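Local coordinates for mandelate racemase/muconate lactonizing enzyme family protein (Azoarcus sp., PDB 2QDE) that is of unassigned function but belongs to the mandelate racemase/muconate lactonizing enzyme family and carries a barium ion at a four-residue metal site, at residues A[32-37]-A[63-68]; A[67-72]-A[105-110]; A[272-275]-A[279-282]; A[308-313]-A[324-329]. One frame throughout, in Å; residues are numbered along the deposited sequence.

Contact 1 (A[32-37]-A[63-68]); sequences DGVLLK and DSITSM
Val34 is the residue through which strand 32-37 reaches helix 63-68, meeting Ile65 and Thr66 with one methyl each. Just before it, Gly33 offers its carbonyl O to Gln62 NE2, so the first turn of helix 62-78 is also hydrogen-bonded to the strand. At Val34 itself the CA atom lies 7.7 Å from the CA of Ile65. Its chi1 of 137°, off a staggered value, turns the fork so that CG1 lies 4.1 Å from CG2 of Ile65, the two side chains running past each other in opposite directions, while CG2 stands 3.8 Å from OG1 of Thr66. Such a helix laid over an antiparallel sheet belongs to the alpha+beta N-terminal domain of the enolase superfamily, and Val34 sits inside that sheet, its backbone bonded to Ala50 while Gly33 and Leu35 bond to Ile13 and Ile11. On the helix, OG1 of Thr66 lies beside its own backbone N (chi1 -64°), where it is hydrogen-bonded to the carbonyl O of Gln62; toward Val34 it makes a van der Waals touch. Val34 and Thr66 both also pack on Val10 of strand 5-15. Further along, Leu36 passes helix 63-68 by and packs on Thr106 and Ala110 of helix 101-119.

Contact 2 (A[67-72]-A[105-110]); sequences SMICDF and ATVDFA
Ile69 extends from helix 67-72 to Val107 and Thr106 of helix 105-110, and the CA atoms of Ile69 and Val107 are 7.8 Å apart. From CB the side chain forks. The CG2 branch, anti to the backbone N, goes to strand 31-40 and lies 4.1 Å from CD1 of Leu36. The other branch starts at CG1, already 4.0 Å from CG2 of Val107, and continues straight (chi2 -178°), so the terminal CD1 stays at 4.0 Å from that same methyl. Val107 CG2 therefore rests against the last bond of the isoleucine rather than on one atom, the two side chains running past each other in opposite directions. CD1 also comes within 4.4 Å of CG2 of Thr106, whose OG1 is hydrogen-bonded to the carbonyl O of Gln102. Elsewhere on helix 67-72, Ser67 OG donates to the anti lone pair of Asp71 OD2 at 2.8 Å, and Asp71 OD1 pairs with Arg385; both residues pack on Asp63 of a second subunit. Phe73 and Leu78 add to the apolar cover of Val107. All three touching residues are buried, an apolar helix-helix interface of the kind found where the helices of the enolase-superfamily N-terminal domain pack over their sheet.

Contact 3 (A[272-275]-A[279-282]); sequences QKAG and KAQR
Ala274 packs its methyl on Ala280 across the turn between two consecutive helices, with their CA atoms 5.3 Å apart. The methyl is aimed at the backbone of the next helix: CB of Ala274 is 3.9 Å from CA of Ala280 and 4.2 Å from CB of that residue, so a methyl lies against main chain more than against methyl. Lys279 lays its CB, CG and CE along the carbonyl O of Ala274. Its CB sits 3.3 Å from that oxygen, and bends at chi2 (-72°) and chi3 (-75°) curl the aliphatic chain back, which brings CE to 3.8 Å from the same Ala274 O. One carbonyl is thus flanked by the methylenes of a lysine whose end leads away. Gly275, the first residue past the helix, has a positive phi of 110°, and a water accepts from Lys279 N at 3.1 Å while giving a weak bond to Gly275 O. Strand 266-269 of the TIM-barrel domain leads into short helix 271-274, and the turn passes the chain to helix 277-290, which runs on to strand 294-296. Helix 86-96 covers Lys279 through Val90 and Asp94, and Lys273 on the preceding helix forms a salt bridge with Asp246, a ligand of the barium ion.

Contact 4 (A[308-313]-A[324-329]); sequences PAAHLL and QENAGP
The two backbones run in opposite directions, since Ala309 lies nearest Asn326 (CA atoms 6.9 Å apart) and Leu313 nearest Gln324 (CA atoms 7.9 Å apart). Segment 308-313 is helical with a kink at Pro308, while 324-327 is irregular loop, Ala327 being the N-cap of the short helix that starts at Gly328. Ala309 supplies a methyl that sits over the flat face of the Asn326 amide: its CB is 3.5 Å from both CG and ND2, and 3.6 Å from OD1. With CG anti to the backbone N (chi1 177°), this amide reaches the helix, where ND2 bonds the carbonyl O of Ala306, a group near the kink. Leu313 crosses Gln324 obliquely. Its CD1 touches CB of Gln324 at 3.5 Å, whereas CD2 is pressed to 3.2 Å from OE1, an oxygen that accepts from Cys296 N. The amide of Gln324 is held at its other end too, NE2 bonding the carbonyls of Phe322 and Val294, which would fix its flip. Main-chain bonds join Gln324 to Pro136 and Gly138 and Glu325 to Cys296, so the loop fills the place between strands 294-296 and 135-140, consistent with closure of the barrel, with helix 303-315 packed outside it.

All four contacts are buried, but at different depths: contact 4 lies about 7 Å from the chain centre, contact 3 about 10 Å, and contacts 1 and 2 about 17 Å. Contacts 1 and 2 share helix 62-78, are purely van der Waals across their segments, and both border a second subunit. Contact 3 brings carbonyl, methylene and water together at a turn, and contact 4 sets apolar groups against amides whose hydrogen bonds go elsewhere; no other chain touches it. Among the touches between the N-terminal and barrel domains are Phe109 CG of contact 2, 3.6 Å from Pro308 CG of contact 4, and Ala105 CB, which packs on Gly275. Contacts 3 and 4 meet through Ala280 and Leu312.

Contact 1 (A[32-37]-A[63-68])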
loop_
_atom_site.group_PDB
_atom_site.type_symbol
_atom_site.label_atom_id
_atom_site.label_comp_id
_atom_site.label_asym_id
_atom_site.label_seq_id
_atom_site.Cartn_x
_atom_site.Cartn_y
_atom_site.Cartn_z
ATOM N N ASP A 32 2.874 45.130 10.092
ATOM C CA ASP A 32 2.171 45.651 8.924
ATOM C C ASP A 32 0.985 44.753 8.578
ATOM O O ASP A 32 1.151 43.567 8.260
ATOM C CB ASP A 32 3.107 45.757 7.717
ATOM C CG ASP A 32 4.241 46.752 7.937
ATOM O OD1 ASP A 32 4.007 47.797 8.588
ATOM O OD2 ASP A 32 5.362 46.496 7.452
ATOM N N GLY A 33 -0.212 45.322 8.638
ATOM C CA GLY A 33 -1.397 44.547 8.350
ATOM C C GLY A 33 -2.467 45.339 7.641
ATOM O O GLY A 33 -2.205 46.399 7.079
ATOM N N VAL A 34 -3.692 44.835 7.683
ATOM C CA VAL A 34 -4.790 45.497 7.019
ATOM C C VAL A 34 -6.085 45.364 7.810
ATOM O O VAL A 34 -6.306 44.357 8.479
ATOM C CB VAL A 34 -4.962 44.893 5.599
ATOM C CG1 VAL A 34 -6.418 44.661 5.282
ATOM C CG2 VAL A 34 -4.328 45.809 4.571
ATOM N N LEU A 35 -6.922 46.398 7.745
ATOM C CA LEU A 35 -8.223 46.380 8.400
ATOM C C LEU A 35 -9.250 46.423 7.282
ATOM O O LEU A 35 -9.043 47.087 6.262
ATOM C CB LEU A 35 -8.425 47.590 9.314
ATOM C CG LEU A 35 -7.547 47.775 10.554
ATOM C CD1 LEU A 35 -8.155 48.886 11.403
ATOM C CD2 LEU A 35 -7.456 46.484 11.368
ATOM N N LEU A 36 -10.356 45.714 7.470
ATOM C CA LEU A 36 -11.411 45.663 6.473
ATOM C C LEU A 36 -12.732 46.159 7.035
ATOM O O LEU A 36 -13.080 45.882 8.182
ATOM C CB LEU A 36 -11.598 44.224 5.981
ATOM C CG LEU A 36 -12.800 43.930 5.069
ATOM C CD1 LEU A 36 -12.647 44.666 3.742
ATOM C CD2 LEU A 36 -12.903 42.432 4.835
ATOM N N LYS A 37 -13.465 46.898 6.216
ATOM C CA LYS A 37 -14.775 47.381 6.609
ATOM C C LYS A 37 -15.748 47.079 5.490
ATOM O O LYS A 37 -15.543 47.502 4.351
ATOM C CB LYS A 37 -14.766 48.890 6.882
ATOM C CG LYS A 37 -14.117 49.281 8.191
ATOM C CD LYS A 37 -14.234 50.784 8.433
ATOM C CE LYS A 37 -13.499 51.205 9.705
ATOM N NZ LYS A 37 -13.536 52.692 9.899
ATOM N N ASP A 63 -0.515 44.916 0.278
ATOM C CA ASP A 63 -0.975 45.148 -1.087
ATOM C C ASP A 63 -1.674 43.930 -1.699
ATOM O O ASP A 63 -2.649 44.089 -2.432
ATOM C CB ASP A 63 0.191 45.636 -1.968
ATOM C CG ASP A 63 0.658 47.053 -1.591
ATOM O OD1 ASP A 63 -0.052 47.725 -0.808
ATOM O OD2 ASP A 63 1.725 47.501 -2.077
ATOM N N SER A 64 -1.197 42.721 -1.383
ATOM C CA SER A 64 -1.824 41.488 -1.879
ATOM C C SER A 64 -3.282 41.469 -1.473
ATOM O O SER A 64 -4.184 41.344 -2.293
ATOM C CB SER A 64 -1.192 40.238 -1.253
ATOM O OG SER A 64 0.111 40.038 -1.718
ATOM N N ILE A 65 -3.492 41.563 -0.169
ATOM C CA ILE A 65 -4.822 41.534 0.403
ATOM C C ILE A 65 -5.696 42.676 -0.112
ATOM O O ILE A 65 -6.856 42.468 -0.474
ATOM C CB ILE A 65 -4.728 41.588 1.938
ATOM C CG1 ILE A 65 -3.919 40.382 2.435
ATOM C CG2 ILE A 65 -6.126 41.609 2.554
ATOM C CD1 ILE A 65 -3.506 40.460 3.895
ATOM N N THR A 66 -5.131 43.876 -0.162
ATOM C CA THR A 66 -5.886 45.027 -0.618
ATOM C C THR A 66 -6.353 44.866 -2.055
ATOM O O THR A 66 -7.508 45.147 -2.373
ATOM C CB THR A 66 -5.063 46.325 -0.484
ATOM O OG1 THR A 66 -4.786 46.569 0.903
ATOM C CG2 THR A 66 -5.838 47.511 -1.058
ATOM N N SER A 67 -5.468 44.400 -2.926
ATOM C CA SER A 67 -5.840 44.233 -4.318
ATOM C C SER A 67 -6.844 43.104 -4.521
ATOM O O SER A 67 -7.855 43.283 -5.201
ATOM C CB SER A 67 -4.606 43.977 -5.178
ATOM O OG SER A 67 -4.983 43.866 -6.537
ATOM N N MET A 68 -6.586 41.940 -3.932
ATOM C CA MET A 68 -7.516 40.839 -4.127
ATOM C C MET A 68 -8.907 41.193 -3.615
ATOM O O MET A 68 -9.901 40.902 -4.272
ATOM C CB MET A 68 -7.017 39.559 -3.449
ATOM C CG MET A 68 -7.804 38.314 -3.873
ATOM S SD MET A 68 -7.845 38.074 -5.671
ATOM C CE MET A 68 -6.166 37.775 -6.004
#

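Contact 2 (A[67-72]-A[105-110])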
loop_
_atom_site.group_PDB
_atom_site.type_symbol
_atom_site.label_atom_id
_atom_site.label_comp_id
_atom_site.label_asym_id
_atom_site.label_seq_id
_atom_site.Cartn_x
_atom_site.Cartn_y
_atom_site.Cartn_z
ATOM N N SER A 67 -5.468 44.400 -2.926
ATOM C CA SER A 67 -5.840 44.233 -4.318
ATOM C C SER A 67 -6.844 43.104 -4.521
ATOM O O SER A 67 -7.855 43.283 -5.201
ATOM C CB SER A 67 -4.606 43.977 -5.178
ATOM O OG SER A 67 -4.983 43.866 -6.537
ATOM N N MET A 68 -6.586 41.940 -3.932
ATOM C CA MET A 68 -7.516 40.839 -4.127
ATOM C C MET A 68 -8.907 41.193 -3.615
ATOM O O MET A 68 -9.901 40.902 -4.272
ATOM C CB MET A 68 -7.017 39.559 -3.449
ATOM C CG MET A 68 -7.804 38.314 -3.873
ATOM S SD MET A 68 -7.845 38.074 -5.671
ATOM C CE MET A 68 -6.166 37.775 -6.004
ATOM N N ILE A 69 -8.982 41.836 -2.458
ATOM C CA ILE A 69 -10.279 42.207 -1.903
ATOM C C ILE A 69 -10.961 43.312 -2.718
ATOM O O ILE A 69 -12.139 43.207 -3.050
ATOM C CB ILE A 69 -10.150 42.685 -0.436
ATOM C CG1 ILE A 69 -9.752 41.512 0.464
ATOM C CG2 ILE A 69 -11.470 43.283 0.043
ATOM C CD1 ILE A 69 -9.654 41.871 1.933
ATOM N N CYS A 70 -10.216 44.359 -3.044
ATOM C CA CYS A 70 -10.784 45.479 -3.787
ATOM C C CYS A 70 -10.962 45.295 -5.288
ATOM O O CYS A 70 -11.998 45.679 -5.839
ATOM C CB CYS A 70 -9.962 46.734 -3.512
ATOM S SG CYS A 70 -10.096 47.270 -1.793
ATOM N N ASP A 71 -9.977 44.703 -5.950
ATOM C CA ASP A 71 -10.050 44.506 -7.395
ATOM C C ASP A 71 -10.815 43.268 -7.836
ATOM O O ASP A 71 -11.215 43.170 -8.997
ATOM C CB ASP A 71 -8.641 44.449 -7.998
ATOM C CG ASP A 71 -7.915 45.780 -7.920
ATOM O OD1 ASP A 71 -8.499 46.795 -8.349
ATOM O OD2 ASP A 71 -6.763 45.812 -7.443
ATOM N N PHE A 72 -11.021 42.327 -6.918
ATOM C CA PHE A 72 -11.714 41.090 -7.250
ATOM C C PHE A 72 -12.901 40.729 -6.365
ATOM O O PHE A 72 -14.040 40.708 -6.834
ATOM C CB PHE A 72 -10.711 39.936 -7.257
ATOM C CG PHE A 72 -9.711 40.024 -8.368
ATOM C CD1 PHE A 72 -10.002 39.499 -9.625
ATOM C CD2 PHE A 72 -8.496 40.679 -8.176
ATOM C CE1 PHE A 72 -9.096 39.624 -10.680
ATOM C CE2 PHE A 72 -7.584 40.809 -9.224
ATOM C CZ PHE A 72 -7.885 40.280 -10.477
ATOM N N ALA A 105 -9.837 35.123 4.592
ATOM C CA ALA A 105 -10.158 35.064 6.012
ATOM C C ALA A 105 -10.655 36.418 6.506
ATOM O O ALA A 105 -11.626 36.501 7.250
ATOM C CB ALA A 105 -8.934 34.642 6.810
ATOM N N THR A 106 -9.976 37.478 6.086
ATOM C CA THR A 106 -10.344 38.825 6.484
ATOM C C THR A 106 -11.780 39.158 6.087
ATOM O O THR A 106 -12.527 39.759 6.866
ATOM C CB THR A 106 -9.383 39.838 5.865
ATOM O OG1 THR A 106 -8.053 39.545 6.308
ATOM C CG2 THR A 106 -9.746 41.255 6.291
ATOM N N VAL A 107 -12.163 38.767 4.877
ATOM C CA VAL A 107 -13.515 39.003 4.391
ATOM C C VAL A 107 -14.503 38.221 5.262
ATOM O O VAL A 107 -15.520 38.751 5.705
ATOM C CB VAL A 107 -13.654 38.540 2.921
ATOM C CG1 VAL A 107 -15.119 38.586 2.489
ATOM C CG2 VAL A 107 -12.807 39.424 2.022
ATOM N N ASP A 108 -14.173 36.956 5.505
ATOM C CA ASP A 108 -14.993 36.061 6.320
ATOM C C ASP A 108 -15.223 36.640 7.721
ATOM O O ASP A 108 -16.337 36.584 8.248
ATOM C CB ASP A 108 -14.295 34.693 6.413
ATOM C CG ASP A 108 -14.953 33.752 7.411
ATOM O OD1 ASP A 108 -15.556 32.740 6.987
ATOM O OD2 ASP A 108 -14.865 34.020 8.626
ATOM N N PHE A 109 -14.168 37.191 8.318
ATOM C CA PHE A 109 -14.262 37.774 9.657
ATOM C C PHE A 109 -15.274 38.915 9.700
ATOM O O PHE A 109 -16.093 38.986 10.618
ATOM C CB PHE A 109 -12.910 38.323 10.128
ATOM C CG PHE A 109 -11.820 37.288 10.241
ATOM C CD1 PHE A 109 -12.123 35.927 10.350
ATOM C CD2 PHE A 109 -10.482 37.681 10.251
ATOM C CE1 PHE A 109 -11.104 34.974 10.465
ATOM C CE2 PHE A 109 -9.455 36.740 10.365
ATOM C CZ PHE A 109 -9.771 35.386 10.472
ATOM N N ALA A 110 -15.200 39.805 8.710
ATOM C CA ALA A 110 -16.098 40.956 8.638
ATOM C C ALA A 110 -17.527 40.542 8.315
ATOM O O ALA A 110 -18.475 41.212 8.708
ATOM C CB ALA A 110 -15.591 41.971 7.597
#

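Contact 3 (A[272-275]-A[279-282])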
loop_
_atom_site.group_PDB
_atom_site.type_symbol
_atom_site.label_atom_id
_atom_site.label_comp_id
_atom_site.label_asym_id
_atom_site.label_seq_id
_atom_site.Cartn_x
_atom_site.Cartn_y
_atom_site.Cartn_z
ATOM N N GLN A 272 -6.318 32.637 9.849
ATOM C CA GLN A 272 -5.873 33.216 8.585
ATOM C C GLN A 272 -5.278 32.161 7.647
ATOM O O GLN A 272 -5.325 32.307 6.429
ATOM C CB GLN A 272 -4.850 34.335 8.831
ATOM C CG GLN A 272 -5.436 35.559 9.526
ATOM C CD GLN A 272 -5.277 35.523 11.031
ATOM O OE1 GLN A 272 -5.207 34.451 11.639
ATOM N NE2 GLN A 272 -5.230 36.704 11.648
ATOM N N LYS A 273 -4.716 31.099 8.214
ATOM C CA LYS A 273 -4.140 30.039 7.396
ATOM C C LYS A 273 -5.272 29.219 6.787
ATOM O O LYS A 273 -5.258 28.893 5.594
ATOM C CB LYS A 273 -3.246 29.137 8.249
ATOM C CG LYS A 273 -2.632 27.971 7.491
ATOM C CD LYS A 273 -1.750 27.106 8.394
ATOM C CE LYS A 273 -2.530 26.528 9.574
ATOM N NZ LYS A 273 -1.700 25.578 10.375
ATOM N N ALA A 274 -6.255 28.896 7.621
ATOM C CA ALA A 274 -7.413 28.111 7.198
ATOM C C ALA A 274 -8.209 28.842 6.121
ATOM O O ALA A 274 -8.775 28.213 5.225
ATOM C CB ALA A 274 -8.309 27.812 8.396
ATOM N N GLY A 275 -8.265 30.170 6.229
ATOM C CA GLY A 275 -8.990 30.957 5.247
ATOM C C GLY A 275 -10.275 31.593 5.747
ATOM O O GLY A 275 -11.073 32.071 4.944
ATOM N N LYS A 279 -14.137 28.219 6.947
ATOM C CA LYS A 279 -13.100 27.301 6.487
ATOM C C LYS A 279 -12.446 26.614 7.691
ATOM O O LYS A 279 -12.080 25.434 7.627
ATOM C CB LYS A 279 -12.039 28.053 5.668
ATOM C CG LYS A 279 -12.508 28.508 4.284
ATOM C CD LYS A 279 -12.661 27.342 3.312
ATOM C CE LYS A 279 -11.294 26.828 2.805
ATOM N NZ LYS A 279 -11.228 25.312 2.759
ATOM N N ALA A 280 -12.304 27.354 8.789
ATOM C CA ALA A 280 -11.716 26.807 10.003
ATOM C C ALA A 280 -12.605 25.698 10.575
ATOM O O ALA A 280 -12.106 24.686 11.051
ATOM C CB ALA A 280 -11.514 27.904 11.039
ATOM N N GLN A 281 -13.922 25.886 10.532
ATOM C CA GLN A 281 -14.834 24.866 11.051
ATOM C C GLN A 281 -14.683 23.569 10.256
ATOM O O GLN A 281 -14.722 22.477 10.819
ATOM C CB GLN A 281 -16.287 25.352 10.981
ATOM C CG GLN A 281 -16.596 26.541 11.886
ATOM C CD GLN A 281 -18.047 26.961 11.803
ATOM O OE1 GLN A 281 -18.830 26.752 12.739
ATOM N NE2 GLN A 281 -18.421 27.543 10.672
ATOM N N ARG A 282 -14.512 23.697 8.943
ATOM C CA ARG A 282 -14.335 22.523 8.094
ATOM C C ARG A 282 -13.000 21.860 8.456
ATOM O O ARG A 282 -12.911 20.646 8.594
ATOM C CB ARG A 282 -14.354 22.939 6.619
ATOM C CG ARG A 282 -15.688 23.552 6.178
ATOM C CD ARG A 282 -15.651 24.016 4.730
ATOM N NE ARG A 282 -16.935 24.574 4.308
ATOM C CZ ARG A 282 -17.123 25.282 3.196
ATOM N NH1 ARG A 282 -16.109 25.529 2.376
ATOM N NH2 ARG A 282 -18.329 25.751 2.907
HETATM O O HOH W 1 -14.138 31.013 5.595
#

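Contact 4 (A[308-313]-A[324-329])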
loop_
_atom_site.group_PDB
_atom_site.type_symbol
_atom_site.label_atom_id
_atom_site.label_comp_id
_atom_site.label_asym_id
_atom_site.label_seq_id
_atom_site.Cartn_x
_atom_site.Cartn_y
_atom_site.Cartn_z
ATOM N N PRO A 308 -11.969 36.928 16.076
ATOM C CA PRO A 308 -12.549 35.776 15.367
ATOM C C PRO A 308 -12.147 34.458 16.039
ATOM O O PRO A 308 -12.992 33.603 16.323
ATOM C CB PRO A 308 -11.977 35.915 13.954
ATOM C CG PRO A 308 -11.836 37.402 13.800
ATOM C CD PRO A 308 -11.255 37.821 15.144
ATOM N N ALA A 309 -10.853 34.310 16.306
ATOM C CA ALA A 309 -10.338 33.114 16.954
ATOM C C ALA A 309 -10.941 32.939 18.355
ATOM O O ALA A 309 -11.278 31.831 18.755
ATOM C CB ALA A 309 -8.808 33.180 17.038
ATOM N N ALA A 310 -11.083 34.034 19.100
ATOM C CA ALA A 310 -11.650 33.946 20.446
ATOM C C ALA A 310 -13.051 33.341 20.385
ATOM O O ALA A 310 -13.393 32.467 21.186
ATOM C CB ALA A 310 -11.698 35.321 21.094
ATOM N N HIS A 311 -13.859 33.797 19.430
ATOM C CA HIS A 311 -15.217 33.278 19.277
ATOM C C HIS A 311 -15.209 31.797 18.865
ATOM O O HIS A 311 -15.968 30.977 19.404
ATOM C CB HIS A 311 -15.971 34.113 18.243
ATOM C CG HIS A 311 -16.411 35.451 18.757
ATOM N ND1 HIS A 311 -17.515 35.610 19.566
ATOM C CD2 HIS A 311 -15.880 36.687 18.597
ATOM C CE1 HIS A 311 -17.649 36.886 19.883
ATOM N NE2 HIS A 311 -16.670 37.562 19.307
ATOM N N LEU A 312 -14.341 31.464 17.915
ATOM C CA LEU A 312 -14.211 30.097 17.430
ATOM C C LEU A 312 -13.689 29.137 18.508
ATOM O O LEU A 312 -14.191 28.020 18.641
ATOM C CB LEU A 312 -13.267 30.060 16.222
ATOM C CG LEU A 312 -13.016 28.671 15.628
ATOM C CD1 LEU A 312 -14.269 28.212 14.903
ATOM C CD2 LEU A 312 -11.823 28.708 14.673
ATOM N N LEU A 313 -12.680 29.564 19.267
ATOM C CA LEU A 313 -12.107 28.714 20.306
ATOM C C LEU A 313 -13.068 28.427 21.454
ATOM O O LEU A 313 -12.932 27.417 22.146
ATOM C CB LEU A 313 -10.821 29.328 20.874
ATOM C CG LEU A 313 -9.675 29.570 19.888
ATOM C CD1 LEU A 313 -8.456 30.076 20.636
ATOM C CD2 LEU A 313 -9.342 28.290 19.147
ATOM N N GLN A 324 -4.948 26.938 24.140
ATOM C CA GLN A 324 -4.713 27.671 22.912
ATOM C C GLN A 324 -3.549 28.662 22.930
ATOM O O GLN A 324 -2.834 28.788 23.928
ATOM C CB GLN A 324 -6.014 28.361 22.512
ATOM C CG GLN A 324 -7.174 27.381 22.380
ATOM C CD GLN A 324 -6.954 26.401 21.247
ATOM O OE1 GLN A 324 -6.710 26.806 20.118
ATOM N NE2 GLN A 324 -7.034 25.109 21.543
ATOM N N GLU A 325 -3.379 29.377 21.824
ATOM C CA GLU A 325 -2.269 30.311 21.705
ATOM C C GLU A 325 -2.627 31.592 20.950
ATOM O O GLU A 325 -1.783 32.186 20.280
ATOM C CB GLU A 325 -1.121 29.601 20.993
ATOM C CG GLU A 325 0.226 30.224 21.208
ATOM C CD GLU A 325 1.162 29.952 20.056
ATOM O OE1 GLU A 325 0.902 30.477 18.945
ATOM O OE2 GLU A 325 2.153 29.211 20.255
ATOM N N ASN A 326 -3.878 32.018 21.063
ATOM C CA ASN A 326 -4.346 33.221 20.386
ATOM C C ASN A 326 -4.153 34.427 21.316
ATOM O O ASN A 326 -5.080 34.828 22.007
ATOM C CB ASN A 326 -5.823 33.028 20.022
ATOM C CG ASN A 326 -6.444 34.255 19.378
ATOM O OD1 ASN A 326 -5.921 34.802 18.408
ATOM N ND2 ASN A 326 -7.586 34.681 19.913
ATOM N N ALA A 327 -2.950 35.004 21.327
ATOM C CA ALA A 327 -2.657 36.133 22.217
ATOM C C ALA A 327 -1.926 37.310 21.565
ATOM O O ALA A 327 -1.032 37.908 22.173
ATOM C CB ALA A 327 -1.856 35.632 23.423
ATOM N N GLY A 328 -2.315 37.646 20.339
ATOM C CA GLY A 328 -1.683 38.744 19.629
ATOM C C GLY A 328 -1.533 40.023 20.437
ATOM O O GLY A 328 -0.444 40.603 20.462
ATOM N N PRO A 329 -2.600 40.494 21.106
ATOM C CA PRO A 329 -2.554 41.720 21.911
ATOM C C PRO A 329 -1.471 41.738 22.994
ATOM O O PRO A 329 -0.883 42.786 23.267
ATOM C CB PRO A 329 -3.961 41.798 22.502
ATOM C CG PRO A 329 -4.809 41.175 21.425
ATOM C CD PRO A 329 -3.970 39.954 21.070
#